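Phosphoserine aminotransferase (Bacillus circulans, PDB 2C0R) catalyses the reversible, pyridoxal-phosphate-dependent conversion of 3-phosphohydroxypyruvate to phosphoserine, and likewise forms phosphohydroxythreonine, serving serine and pyridoxine biosynthesis. Local coordinates at residues Y97-G101 / S102-K106; S150-T153 / I154-A157. The protein carries 1 engineered substitution. All coordinates share one frame; numbering follows the deposited sequence.

Interaction 1: Y97-G101 / S102-K106; sequences YVMTG and SWASK. With PLP (pyridoxal-5'-phosphate), chain C.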
ATOM      1  N   TYR A  97      -7.159 -22.420 -13.904  1.00 14.63           N
ATOM      2  CA  TYR A  97      -8.098 -21.636 -13.084  1.00 15.65           C
ATOM      3  C   TYR A  97      -9.417 -22.369 -12.852  1.00 13.16           C
ATOM      4  O   TYR A  97      -9.917 -23.016 -13.773  1.00 15.63           O
ATOM      5  CB  TYR A  97      -8.358 -20.253 -13.752  1.00 17.48           C
ATOM      6  CG  TYR A  97      -7.132 -19.374 -13.447  1.00 15.37           C
ATOM      7  CD1 TYR A  97      -5.974 -19.513 -14.197  1.00 15.33           C
ATOM      8  CD2 TYR A  97      -7.170 -18.449 -12.417  1.00 13.27           C
ATOM      9  CE1 TYR A  97      -4.862 -18.748 -13.968  1.00 13.34           C
ATOM     10  CE2 TYR A  97      -6.026 -17.686 -12.168  1.00 11.94           C
ATOM     11  CZ  TYR A  97      -4.898 -17.836 -12.941  1.00 13.72           C
ATOM     12  OH  TYR A  97      -3.749 -17.110 -12.690  1.00 14.93           O
ATOM     13  N   VAL A  98      -9.936 -22.286 -11.623  1.00 15.98           N
ATOM     14  CA  VAL A  98     -11.325 -22.685 -11.363  1.00 13.29           C
ATOM     15  C   VAL A  98     -12.192 -21.441 -11.472  1.00 13.28           C
ATOM     16  O   VAL A  98     -11.916 -20.497 -10.707  1.00 13.56           O
ATOM     17  CB  VAL A  98     -11.418 -23.311  -9.978  1.00 13.15           C
ATOM     18  CG1 VAL A  98     -12.885 -23.750  -9.695  1.00 16.16           C
ATOM     19  CG2 VAL A  98     -10.432 -24.455  -9.788  1.00 15.81           C
ATOM     20  N   MET A  99     -13.153 -21.404 -12.380  1.00 14.91           N
ATOM     21  CA  MET A  99     -13.867 -20.200 -12.761  1.00 14.24           C
ATOM     22  C   MET A  99     -15.230 -20.175 -12.060  1.00 14.61           C
ATOM     23  O   MET A  99     -16.182 -20.810 -12.469  1.00 18.49           O
ATOM     24  CB  MET A  99     -14.031 -20.043 -14.274  1.00 13.74           C
ATOM     25  CG  MET A  99     -12.715 -20.159 -15.019  1.00 15.54           C
ATOM     26  SD  MET A  99     -11.475 -18.929 -14.470  1.00 16.84           S
ATOM     27  CE  MET A  99     -12.379 -17.425 -14.878  1.00 16.25           C
ATOM     28  N   THR A 100     -15.264 -19.412 -10.962  1.00 14.92           N
ATOM     29  CA  THR A 100     -16.408 -19.411 -10.042  1.00 14.53           C
ATOM     30  C   THR A 100     -17.116 -18.084 -10.012  1.00 13.04           C
ATOM     31  O   THR A 100     -18.039 -17.910  -9.195  1.00 15.12           O
ATOM     32  CB  THR A 100     -15.948 -19.779  -8.596  1.00 14.62           C
ATOM     33  OG1 THR A 100     -14.729 -19.045  -8.338  1.00 13.37           O
ATOM     34  CG2 THR A 100     -15.625 -21.261  -8.526  1.00 16.26           C
ATOM     35  N   GLY A 101     -16.725 -17.124 -10.837  1.00 14.75           N
ATOM     36  CA  GLY A 101     -17.446 -15.848 -10.732  1.00 14.39           C
ATOM     37  C   GLY A 101     -16.475 -14.699 -10.978  1.00 13.85           C
ATOM     38  O   GLY A 101     -15.425 -14.774 -11.632  1.00 13.00           O
ATOM     39  N   SER A 102     -16.831 -13.562 -10.426  1.00 13.75           N
ATOM     40  CA  SER A 102     -16.192 -12.306 -10.785  1.00 13.19           C
ATOM     41  C   SER A 102     -14.732 -12.225 -10.444  1.00 12.67           C
ATOM     42  O   SER A 102     -13.915 -11.693 -11.234  1.00 15.16           O
ATOM     43  CB  SER A 102     -16.937 -11.177 -10.050  1.00 16.55           C
ATOM     44  OG  SER A 102     -18.236 -11.058 -10.632  1.00 24.79           O
ATOM     45  N   TRP A 103     -14.368 -12.725  -9.261  1.00 12.72           N
ATOM     46  CA  TRP A 103     -12.943 -12.572  -8.923  1.00 12.09           C
ATOM     47  C   TRP A 103     -12.073 -13.644  -9.578  1.00 12.86           C
ATOM     48  O   TRP A 103     -10.923 -13.369  -9.901  1.00 11.59           O
ATOM     49  CB  TRP A 103     -12.826 -12.539  -7.403  1.00 13.88           C
ATOM     50  CG  TRP A 103     -13.300 -11.199  -6.888  1.00 12.18           C
ATOM     51  CD1 TRP A 103     -14.353 -10.939  -6.075  1.00 12.47           C
ATOM     52  CD2 TRP A 103     -12.702  -9.929  -7.194  1.00 13.39           C
ATOM     53  NE1 TRP A 103     -14.450  -9.581  -5.839  1.00 13.87           N
ATOM     54  CE2 TRP A 103     -13.450  -8.947  -6.518  1.00 13.83           C
ATOM     55  CE3 TRP A 103     -11.605  -9.534  -7.975  1.00 13.83           C
ATOM     56  CZ2 TRP A 103     -13.133  -7.586  -6.597  1.00 14.46           C
ATOM     57  CZ3 TRP A 103     -11.286  -8.177  -8.056  1.00 15.86           C
ATOM     58  CH2 TRP A 103     -12.044  -7.223  -7.376  1.00 14.88           C
ATOM     59  N   ALA A 104     -12.606 -14.846  -9.792  1.00 12.12           N
ATOM     60  CA  ALA A 104     -11.881 -15.799 -10.587  1.00 12.28           C
ATOM     61  C   ALA A 104     -11.650 -15.237 -11.978  1.00 13.08           C
ATOM     62  O   ALA A 104     -10.589 -15.363 -12.554  1.00 14.22           O
ATOM     63  CB  ALA A 104     -12.707 -17.059 -10.754  1.00 14.31           C
ATOM     64  N   SER A 105     -12.672 -14.563 -12.520  1.00 13.42           N
ATOM     65  CA  SER A 105     -12.531 -14.017 -13.879  1.00 14.67           C
ATOM     66  C   SER A 105     -11.440 -12.959 -13.942  1.00 14.76           C
ATOM     67  O   SER A 105     -10.687 -12.867 -14.928  1.00 15.66           O
ATOM     68  CB  SER A 105     -13.831 -13.406 -14.401  1.00 14.62           C
ATOM     69  OG  SER A 105     -14.790 -14.421 -14.642  1.00 16.16           O
ATOM     70  N   LYS A 106     -11.355 -12.122 -12.907  1.00 12.37           N
ATOM     71  CA  LYS A 106     -10.301 -11.084 -12.914  1.00 13.73           C
ATOM     72  C   LYS A 106      -8.931 -11.747 -12.866  1.00 13.84           C
ATOM     73  O   LYS A 106      -7.958 -11.329 -13.482  1.00 15.51           O
ATOM     74  CB  LYS A 106     -10.492 -10.157 -11.713  1.00 13.72           C
ATOM     75  CG  LYS A 106     -11.664  -9.199 -11.914  1.00 15.80           C
ATOM     76  CD  LYS A 106     -11.186  -8.024 -12.746  1.00 19.47           C
ATOM     77  CE  LYS A 106     -12.135  -6.837 -12.685  1.00 25.53           C
ATOM     78  NZ  LYS A 106     -11.791  -5.927 -11.555  1.00 47.65           N
TER
HETATM   79  N1  PLP C 363     -10.212 -11.074  -4.832  1.00 11.94           N
HETATM   80  C2  PLP C 363     -11.323 -11.088  -4.043  1.00 12.58           C
HETATM   81  C2A PLP C 363     -11.932 -12.453  -3.731  1.00 14.06           C
HETATM   82  C3  PLP C 363     -11.842  -9.927  -3.549  1.00 11.91           C
HETATM   83  O3  PLP C 363     -12.913  -9.931  -2.712  1.00 15.23           O
HETATM   84  C4  PLP C 363     -11.173  -8.742  -3.808  1.00 13.49           C
HETATM   85  C4A PLP C 363     -11.747  -7.436  -3.255  1.00 19.64           C
HETATM   86  C5  PLP C 363     -10.100  -8.743  -4.674  1.00 12.24           C
HETATM   87  C6  PLP C 363      -9.558  -9.906  -5.121  1.00 12.66           C
HETATM   88  C5A PLP C 363      -9.451  -7.422  -5.109  1.00 13.35           C
HETATM   89  O4P PLP C 363      -8.682  -6.882  -4.039  1.00 12.17           O
HETATM   90  P   PLP C 363      -7.878  -5.514  -4.184  1.00 11.92           P
HETATM   91  O1P PLP C 363      -7.070  -5.400  -2.922  1.00 12.55           O
HETATM   92  O2P PLP C 363      -8.955  -4.456  -4.297  1.00 13.17           O
HETATM   93  O3P PLP C 363      -7.061  -5.632  -5.421  1.00 12.41           O
HETATM   94  O   HOH W   1     -15.320 -17.035 -13.436  1.00 17.64           O

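Interaction 2: S150-T153 / I154-A157; sequences SNET and IEGA. With PLP (pyridoxal-5'-phosphate), chain C.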
ATOM      1  N   SER A 150     -11.471 -18.794  -2.981  1.00 11.96           N
ATOM      2  CA  SER A 150     -12.158 -19.509  -1.934  1.00 11.44           C
ATOM      3  C   SER A 150     -13.560 -18.922  -1.693  1.00 11.19           C
ATOM      4  O   SER A 150     -14.470 -19.709  -1.414  1.00 13.58           O
ATOM      5  CB  SER A 150     -11.419 -19.507  -0.605  1.00 12.72           C
ATOM      6  OG  SER A 150     -11.162 -18.171  -0.212  1.00 12.34           O
ATOM      7  N   ASN A 151     -13.673 -17.622  -1.791  1.00 12.40           N
ATOM      8  CA  ASN A 151     -14.968 -16.984  -1.551  1.00 11.77           C
ATOM      9  C   ASN A 151     -15.165 -15.954  -2.636  1.00 10.44           C
ATOM     10  O   ASN A 151     -14.328 -15.036  -2.739  1.00 12.72           O
ATOM     11  CB  ASN A 151     -14.955 -16.352  -0.158  1.00 12.25           C
ATOM     12  CG  ASN A 151     -16.327 -15.763   0.215  1.00 10.73           C
ATOM     13  OD1 ASN A 151     -17.190 -16.539   0.618  1.00 13.47           O
ATOM     14  ND2 ASN A 151     -16.486 -14.464   0.134  1.00 12.21           N
ATOM     15  N   GLU A 152     -16.169 -16.102  -3.447  1.00 10.84           N
ATOM     16  CA  GLU A 152     -16.500 -15.176  -4.518  1.00 11.89           C
ATOM     17  C   GLU A 152     -17.361 -14.084  -3.894  1.00 11.05           C
ATOM     18  O   GLU A 152     -18.589 -14.276  -3.770  1.00 12.81           O
ATOM     19  CB  GLU A 152     -17.234 -15.908  -5.644  1.00 12.66           C
ATOM     20  CG  GLU A 152     -16.260 -16.678  -6.532  1.00 13.48           C
ATOM     21  CD  GLU A 152     -15.442 -15.818  -7.475  1.00 11.92           C
ATOM     22  OE1 GLU A 152     -15.455 -14.579  -7.357  1.00 12.47           O
ATOM     23  OE2 GLU A 152     -14.761 -16.388  -8.355  1.00 14.09           O
ATOM     24  N   THR A 153     -16.672 -13.030  -3.567  1.00 12.71           N
ATOM     25  CA  THR A 153     -17.219 -11.906  -2.816  1.00 12.59           C
ATOM     26  C   THR A 153     -18.413 -11.243  -3.478  1.00 12.54           C
ATOM     27  O   THR A 153     -19.277 -10.738  -2.747  1.00 12.87           O
ATOM     28  CB  THR A 153     -16.103 -10.818  -2.730  1.00 11.76           C
ATOM     29  OG1 THR A 153     -14.865 -11.541  -2.591  1.00 12.12           O
ATOM     30  CG2 THR A 153     -16.374  -9.939  -1.530  1.00 13.31           C
ATOM     31  N   ILE A 154     -18.431 -11.210  -4.820  1.00 12.68           N
ATOM     32  CA  ILE A 154     -19.523 -10.498  -5.509  1.00 13.01           C
ATOM     33  C   ILE A 154     -20.741 -11.386  -5.689  1.00 14.39           C
ATOM     34  O   ILE A 154     -21.881 -10.921  -5.567  1.00 15.84           O
ATOM     35  CB  ILE A 154     -19.003  -9.942  -6.858  1.00 12.46           C
ATOM     36  CG1 ILE A 154     -18.121  -8.724  -6.591  1.00 14.86           C
ATOM     37  CG2 ILE A 154     -20.146  -9.656  -7.818  1.00 16.94           C
ATOM     38  CD1 ILE A 154     -17.297  -8.236  -7.761  1.00 14.39           C
ATOM     39  N   GLU A 155     -20.500 -12.657  -6.013  1.00 13.02           N
ATOM     40  CA  GLU A 155     -21.612 -13.576  -6.228  1.00 14.24           C
ATOM     41  C   GLU A 155     -22.169 -14.151  -4.928  1.00 13.47           C
ATOM     42  O   GLU A 155     -23.349 -14.530  -4.883  1.00 13.09           O
ATOM     43  CB  GLU A 155     -21.161 -14.699  -7.166  1.00 16.36           C
ATOM     44  CG  GLU A 155     -21.244 -14.296  -8.648  1.00 19.92           C
ATOM     45  CD  GLU A 155     -20.102 -13.447  -9.143  1.00 21.64           C
ATOM     46  OE1 GLU A 155     -18.991 -13.708  -8.656  1.00 20.31           O
ATOM     47  OE2 GLU A 155     -20.158 -12.509  -9.971  1.00 24.78           O
ATOM     48  N   GLY A 156     -21.360 -14.215  -3.871  1.00 12.75           N
ATOM     49  CA  GLY A 156     -21.830 -14.753  -2.608  1.00 13.25           C
ATOM     50  C   GLY A 156     -21.680 -16.275  -2.523  1.00 12.48           C
ATOM     51  O   GLY A 156     -22.421 -16.917  -1.782  1.00 13.10           O
ATOM     52  N   ALA A 157     -20.706 -16.865  -3.219  1.00 13.27           N
ATOM     53  CA  ALA A 157     -20.482 -18.293  -3.218  1.00 13.34           C
ATOM     54  C   ALA A 157     -19.154 -18.563  -2.500  1.00 14.43           C
ATOM     55  O   ALA A 157     -18.226 -17.733  -2.521  1.00 14.22           O
ATOM     56  CB  ALA A 157     -20.433 -18.898  -4.613  1.00 17.94           C
TER
HETATM   57  N1  PLP C 363     -10.212 -11.074  -4.832  1.00 11.94           N
HETATM   58  C2  PLP C 363     -11.323 -11.088  -4.043  1.00 12.58           C
HETATM   59  C2A PLP C 363     -11.932 -12.453  -3.731  1.00 14.06           C
HETATM   60  C3  PLP C 363     -11.842  -9.927  -3.549  1.00 11.91           C
HETATM   61  O3  PLP C 363     -12.913  -9.931  -2.712  1.00 15.23           O
HETATM   62  C4  PLP C 363     -11.173  -8.742  -3.808  1.00 13.49           C
HETATM   63  C4A PLP C 363     -11.747  -7.436  -3.255  1.00 19.64           C
HETATM   64  C5  PLP C 363     -10.100  -8.743  -4.674  1.00 12.24           C
HETATM   65  C6  PLP C 363      -9.558  -9.906  -5.121  1.00 12.66           C
HETATM   66  C5A PLP C 363      -9.451  -7.422  -5.109  1.00 13.35           C
HETATM   67  O4P PLP C 363      -8.682  -6.882  -4.039  1.00 12.17           O
HETATM   68  P   PLP C 363      -7.878  -5.514  -4.184  1.00 11.92           P
HETATM   69  O1P PLP C 363      -7.070  -5.400  -2.922  1.00 12.55           O
HETATM   70  O2P PLP C 363      -8.955  -4.456  -4.297  1.00 13.17           O
HETATM   71  O3P PLP C 363      -7.061  -5.632  -5.421  1.00 12.41           O
HETATM   72  O   HOH W   2     -17.295 -12.869  -6.788  1.00 17.52           O

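Interaction 1: Y97-G101 / S102-K106
The turn from strand to helix in the beta-alpha-beta unit made of strand 94-99, helix 102-114 and strand 117-122 is closed by Gly-101, the N-cap residue, and Ser-105. Gly-101 O accepts from Ser-105 N at 2.9 Å, the first i to i+4 bond of the helix. A water bridges the same two residues, accepting from Gly-101 N at 3.0 Å and hydrogen-bonded to Ser-105 OG at 2.9 Å. The backbone of Gly-101 (phi 144°) takes a shape that would press any side chain into the carbonyl oxygen of Thr-100, which explains the glycine. Ala-104 faces back to the strand, and its methyl CB sits 3.5 Å from both Val-98 O and Thr-100 N, a tight fit that would probably leave little room for a longer side chain. This is the way such units bring a helix N-terminus to the C-terminal edge of the parallel strands, where fold-type I enzymes of this class hold their cofactor. Met-99 packs on the first helical turn: with CG beside the backbone N (chi1 -53°) and the chain bent at chi2 and chi3, CE curls in to rest 3.6 Å from Ser-105 CA. On the pocket side of the helix Trp-103 spreads its indole over the pyridine ring of the cofactor; PLP C3 lies 3.5 Å from Trp-103 CE2, while Trp-103 CH2 reaches PLP C5A at 3.5 Å. Phe-81 touches Trp-103 from helix 76-88.

Interaction 2: S150-T153 / I154-A157
Glu-152 and Ala-157 form the antiparallel hydrogen-bonded pair of a short hairpin. Glu-152 N donates to Ala-157 O at 2.8 Å, whereas Glu-152 O takes two amides: a sound bond from Gly-156 N at 2.8 Å and a weak one from Ala-157 N at 3.4 Å. Gly-156 and Ala-157 together opposite Glu-152 make a G1 beta bulge, whose glycine takes a positive phi (87°) at which a side chain would be strained.

Among the charged groups, Glu-152 and Glu-155 lie side by side and point the same way, with OE1 of Glu-152 3.9 Å from OE1 of Glu-155 and the carboxylate planes 72° apart. A single water stands between them, donating to Glu-152 OE1 at 2.6 Å and to Glu-155 OE1 at 2.7 Å while accepting from Ile-154 N at 2.8 Å. OE1 and OE2 of Glu-152 also receive the first-turn amides of Trp-103 and Ala-104, respectively; the hydroxyl of Thr-100 bonds Glu-152 OE2 as well, and that of Ser-102 bonds Glu-155 OE2.

Ligand contact belongs to Thr-153. With OG1 anti to its carbonyl carbon (chi1 -36°), this oxygen faces the cofactor and bonds PLP O3 at 2.5 Å, and a second bond to Ser-176 OG fixes its rotation. A valine here would probably leave PLP O3 and Ser-176 OG without this shared hydroxyl partner.

Two carboxylates this near, one of them buried, would tend to raise each other's pKa, yet a water donating a hydrogen bond to each, and helix-start N-H groups on one, are likely to offset the repulsion and favour the charged forms.

In the fold
Interactions 1 and 2, whose centres lie 9 Å apart, meet through the two glutamates of the hairpin and the start of helix 102-114. Glu-152 OE2 is 2.7 Å from Thr-100 OG1, and Glu-155 OE2 is 2.5 Å from Ser-102 OG, both probable hydrogen bonds, so the acidic side chains of 150-157 bracket the turn at Gly-101. The result places two kinds of cofactor contact side by side: the indole of Trp-103 on the ring face, and the hydroxyl of Thr-153 at the ring's oxygen substituent, the two side chains about 4 Å apart at their nearest atoms. Asn-238 and Thr-239 of the second subunit also hydrogen-bond the cofactor, as do Ser-78 and Gln-196 of this chain.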